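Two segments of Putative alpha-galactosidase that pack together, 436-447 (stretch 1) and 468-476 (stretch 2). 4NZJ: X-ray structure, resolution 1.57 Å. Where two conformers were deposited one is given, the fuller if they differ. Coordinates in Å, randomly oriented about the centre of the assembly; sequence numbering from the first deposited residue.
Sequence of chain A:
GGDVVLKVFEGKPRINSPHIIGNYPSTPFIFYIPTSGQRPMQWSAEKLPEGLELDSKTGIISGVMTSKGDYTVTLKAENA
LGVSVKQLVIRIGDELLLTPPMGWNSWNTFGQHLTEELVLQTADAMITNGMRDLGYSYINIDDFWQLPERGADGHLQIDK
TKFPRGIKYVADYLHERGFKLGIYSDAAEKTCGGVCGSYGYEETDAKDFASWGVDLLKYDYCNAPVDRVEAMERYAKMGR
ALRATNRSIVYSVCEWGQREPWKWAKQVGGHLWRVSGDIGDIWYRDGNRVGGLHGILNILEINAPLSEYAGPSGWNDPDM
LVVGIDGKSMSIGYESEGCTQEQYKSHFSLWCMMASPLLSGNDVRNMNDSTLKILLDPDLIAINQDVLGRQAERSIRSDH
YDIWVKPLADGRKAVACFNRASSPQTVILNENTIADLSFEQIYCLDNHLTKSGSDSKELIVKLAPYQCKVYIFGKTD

Stretch 1 (436-447) DLSFEQIYCLDN
Stretch 2 (468-476) CKVYIFGKT

Stretches 436-447 and 468-476 pair as neighbouring antiparallel β-strands, 441-444 against 468-473, whose axes approach to 4.7 Å with 152° between their N-to-C directions; together they bury 805 Å². Asp436 (phi/psi 59/44) lies out of reach, and the contact begins at Leu437 in an extended backbone (-103/116). Its chi1 t, chi2 p side chain covers one face of the Phe473 ring, with CD2 4.0 Å from the ring centroid, a CH-pi contact.

Ser438 (-89/117) lies beside Gly474, CA to CA 4.8 Å. A water accepts from Ser438 N (3.1 Å) and donates weakly to Phe473 O (3.1 Å). Gly474 adopts phi/psi 113/167, where a CB would be jammed against the preceding carbonyl oxygen, which calls for glycine. The chain then turns through Phe439 (-92/0) and Glu440 (-69/-25). Phe439 (chi1 m) starts away from stretch 2, but its ring returns to receive the edge of Phe473 on its face, centroids 5.0 Å apart and planes at 66°. A second water bridges the two stretches: it donates to Glu440 OE2 (3.0 Å), accepts from Lys475 N (2.8 Å) and bonds Ser438 OG (2.8 Å).

The strand opens at Gln441 (-146/129), whose O accepts from Gly474 N at 2.8 Å and 170°. Ile442 (-133/126; chi1 m, chi2 t) faces Phe473 in a non-hydrogen-bonded pair, CA to CA 4.7 Å. Its CG2 sits 4.2 Å from the Phe473 centroid on the face opposite Leu437, so the ring is clamped between two aliphatic side chains. Tyr443 (-101/127) and Ile472 form the hydrogen-bonded pair, CA to CA 5.0 Å: Tyr443 N donates to Ile472 O (2.9 Å) and Ile472 N to Tyr443 O (2.8 Å). Their side chains share the other face of the sheet, where Tyr443 CD2 (chi1 t) meets Ile472 CD1 at 4.1 Å.

Cys444 (-103/119, chi1 m) returns to the face of Ile442 and pairs with Tyr471, CA to CA 4.7 Å; its SG lies 3.5 Å from Tyr471 CD2, at the ring edge. Leu445 (-71/-26) leaves the extended conformation, yet its N still donates to Val470 O at 3.1 Å. Its CA-to-CB bond points toward stretch 2, and with chi1 m, chi2 p CD2 lies 4.0 Å from Val470 CG1 and CD1 4.1 Å from Ile472 CG1. At Asp446 (-62/-40, chi1 p) a third water accepts from Asp446 N (3.0 Å) and donates to Asp446 OD2 (2.7 Å) and Val470 O (2.8 Å) as the strands diverge. Asn447 makes no contact with stretch 2.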

# COMPACT_ATOMS: atom_id res chain seq x y z
N ASP A 436 25.44 -9.62 11.15
CA ASP A 436 25.45 -8.17 11.39
C ASP A 436 24.22 -7.67 12.14
O ASP A 436 23.63 -6.65 11.78
CB ASP A 436 25.59 -7.41 10.06
CG ASP A 436 26.80 -7.86 9.26
OD1 ASP A 436 27.91 -7.88 9.84
OD2 ASP A 436 26.65 -8.18 8.07
N LEU A 437 23.83 -8.39 13.19
CA LEU A 437 22.70 -8.00 14.02
C LEU A 437 23.21 -7.39 15.32
O LEU A 437 23.85 -8.07 16.12
CB LEU A 437 21.80 -9.21 14.31
CG LEU A 437 20.41 -8.89 14.85
CD1 LEU A 437 19.56 -8.18 13.81
CD2 LEU A 437 19.72 -10.17 15.32
N SER A 438 22.91 -6.11 15.53
CA SER A 438 23.44 -5.36 16.67
C SER A 438 22.53 -5.47 17.90
O SER A 438 21.39 -5.03 17.87
CB SER A 438 23.60 -3.89 16.28
OG SER A 438 24.22 -3.15 17.32
N PHE A 439 23.06 -6.06 18.98
CA PHE A 439 22.31 -6.24 20.23
C PHE A 439 22.48 -5.10 21.24
O PHE A 439 21.90 -5.15 22.33
CB PHE A 439 22.71 -7.56 20.90
CG PHE A 439 22.00 -8.76 20.34
CD1 PHE A 439 22.35 -9.26 19.09
CD2 PHE A 439 20.97 -9.37 21.04
CE1 PHE A 439 21.69 -10.36 18.56
CE2 PHE A 439 20.31 -10.47 20.51
CZ PHE A 439 20.67 -10.96 19.27
N GLU A 440 23.26 -4.08 20.90
CA GLU A 440 23.53 -2.99 21.85
C GLU A 440 22.27 -2.15 22.11
O GLU A 440 22.14 -1.53 23.16
CB GLU A 440 24.71 -2.12 21.40
CG GLU A 440 24.46 -1.26 20.17
CD GLU A 440 25.65 -0.36 19.84
OE1 GLU A 440 26.76 -0.61 20.36
OE2 GLU A 440 25.47 0.60 19.06
N GLN A 441 21.35 -2.15 21.15
CA GLN A 441 20.08 -1.48 21.32
C GLN A 441 18.97 -2.23 20.59
O GLN A 441 19.11 -2.55 19.41
CB GLN A 441 20.18 -0.05 20.81
CG GLN A 441 18.99 0.82 21.17
CD GLN A 441 19.35 2.29 21.24
OE1 GLN A 441 20.32 2.67 21.89
NE2 GLN A 441 18.56 3.13 20.59
N ILE A 442 17.88 -2.52 21.30
CA ILE A 442 16.75 -3.24 20.73
C ILE A 442 15.44 -2.55 21.08
O ILE A 442 15.17 -2.30 22.26
CB ILE A 442 16.68 -4.70 21.24
CG1 ILE A 442 18.06 -5.38 21.14
CG2 ILE A 442 15.63 -5.49 20.48
CD1 ILE A 442 18.12 -6.76 21.75
N TYR A 443 14.64 -2.23 20.07
CA TYR A 443 13.28 -1.74 20.26
C TYR A 443 12.31 -2.89 20.02
O TYR A 443 12.36 -3.54 18.98
CB TYR A 443 12.98 -0.59 19.30
CG TYR A 443 11.55 -0.08 19.38
CD1 TYR A 443 11.12 0.62 20.50
CD2 TYR A 443 10.65 -0.29 18.34
CE1 TYR A 443 9.82 1.10 20.58
CE2 TYR A 443 9.35 0.18 18.42
CZ TYR A 443 8.94 0.88 19.55
OH TYR A 443 7.65 1.36 19.65
N CYS A 444 11.42 -3.12 20.99
CA CYS A 444 10.43 -4.19 20.90
C CYS A 444 9.06 -3.58 20.56
O CYS A 444 8.53 -2.76 21.32
CB CYS A 444 10.36 -4.98 22.21
SG CYS A 444 11.94 -5.69 22.75
N LEU A 445 8.50 -3.98 19.43
CA LEU A 445 7.20 -3.45 19.02
C LEU A 445 6.04 -3.98 19.88
O LEU A 445 5.01 -3.32 19.98
CB LEU A 445 6.92 -3.75 17.55
CG LEU A 445 7.50 -2.77 16.53
CD1 LEU A 445 9.01 -2.90 16.42
CD2 LEU A 445 6.85 -2.99 15.17
N ASP A 446 6.21 -5.15 20.49
CA ASP A 446 5.15 -5.77 21.29
C ASP A 446 4.76 -4.91 22.49
O ASP A 446 3.58 -4.79 22.83
CB ASP A 446 5.54 -7.19 21.73
CG ASP A 446 6.72 -7.22 22.71
OD1 ASP A 446 6.54 -6.82 23.88
OD2 ASP A 446 7.82 -7.67 22.32
N ASN A 447 5.76 -4.30 23.13
CA ASN A 447 5.53 -3.47 24.32
C ASN A 447 6.07 -2.03 24.22
O ASN A 447 6.00 -1.28 25.20
CB ASN A 447 6.11 -4.17 25.56
CG ASN A 447 7.59 -4.50 25.42
OD1 ASN A 447 8.32 -3.87 24.66
ND2 ASN A 447 8.04 -5.51 26.16
N CYS A 468 3.51 -13.25 15.09
CA CYS A 468 4.70 -12.60 14.57
C CYS A 468 5.06 -11.47 15.52
O CYS A 468 4.24 -10.57 15.76
CB CYS A 468 4.42 -12.05 13.19
SG CYS A 468 5.85 -11.29 12.39
N LYS A 469 6.25 -11.53 16.11
CA LYS A 469 6.77 -10.43 16.92
C LYS A 469 7.90 -9.76 16.17
O LYS A 469 8.73 -10.43 15.54
CB LYS A 469 7.24 -10.90 18.29
CG LYS A 469 6.10 -11.19 19.24
CD LYS A 469 6.60 -11.61 20.61
CE LYS A 469 5.45 -11.83 21.57
NZ LYS A 469 5.91 -12.20 22.93
N VAL A 470 7.93 -8.43 16.23
CA VAL A 470 8.89 -7.64 15.48
C VAL A 470 9.74 -6.79 16.41
O VAL A 470 9.27 -6.28 17.44
CB VAL A 470 8.16 -6.74 14.45
CG1 VAL A 470 9.16 -5.91 13.64
CG2 VAL A 470 7.28 -7.57 13.54
N TYR A 471 11.01 -6.67 16.04
CA TYR A 471 12.01 -5.95 16.81
C TYR A 471 12.85 -5.10 15.86
O TYR A 471 12.98 -5.43 14.69
CB TYR A 471 12.92 -6.95 17.53
CG TYR A 471 12.17 -7.89 18.43
CD1 TYR A 471 11.60 -9.06 17.93
CD2 TYR A 471 12.01 -7.61 19.79
CE1 TYR A 471 10.90 -9.92 18.75
CE2 TYR A 471 11.31 -8.47 20.62
CZ TYR A 471 10.75 -9.62 20.09
OH TYR A 471 10.05 -10.49 20.89
N ILE A 472 13.40 -4.00 16.37
CA ILE A 472 14.35 -3.21 15.58
C ILE A 472 15.68 -3.20 16.31
O ILE A 472 15.79 -2.72 17.44
CB ILE A 472 13.86 -1.77 15.32
CG1 ILE A 472 12.49 -1.78 14.64
CG2 ILE A 472 14.87 -1.02 14.45
CD1 ILE A 472 11.90 -0.41 14.41
N PHE A 473 16.70 -3.76 15.66
CA PHE A 473 18.03 -3.91 16.25
C PHE A 473 18.97 -2.80 15.80
O PHE A 473 19.01 -2.47 14.61
CB PHE A 473 18.63 -5.26 15.87
CG PHE A 473 18.09 -6.43 16.65
CD1 PHE A 473 16.87 -6.99 16.32
CD2 PHE A 473 18.81 -6.98 17.70
CE1 PHE A 473 16.37 -8.08 17.03
CE2 PHE A 473 18.32 -8.07 18.41
CZ PHE A 473 17.10 -8.61 18.07
N GLY A 474 19.71 -2.24 16.74
CA GLY A 474 20.80 -1.31 16.45
C GLY A 474 20.56 0.11 16.90
O GLY A 474 19.45 0.48 17.28
N LYS A 475 21.63 0.91 16.89
CA LYS A 475 21.54 2.35 17.15
C LYS A 475 21.44 3.09 15.82
O LYS A 475 21.96 2.63 14.80
CB LYS A 475 22.77 2.83 17.92
CG LYS A 475 22.88 2.27 19.33
N THR A 476 20.76 4.24 15.83
CA THR A 476 20.59 5.05 14.63
C THR A 476 21.89 5.78 14.26
O THR A 476 22.73 6.03 15.13
CB THR A 476 19.48 6.09 14.82
OG1 THR A 476 19.79 6.92 15.94
CG2 THR A 476 18.14 5.41 15.05
O HOH W 1 21.09 -4.50 13.60
O HOH W 2 24.08 -0.48 16.66
O HOH W 3 8.09 -7.35 19.70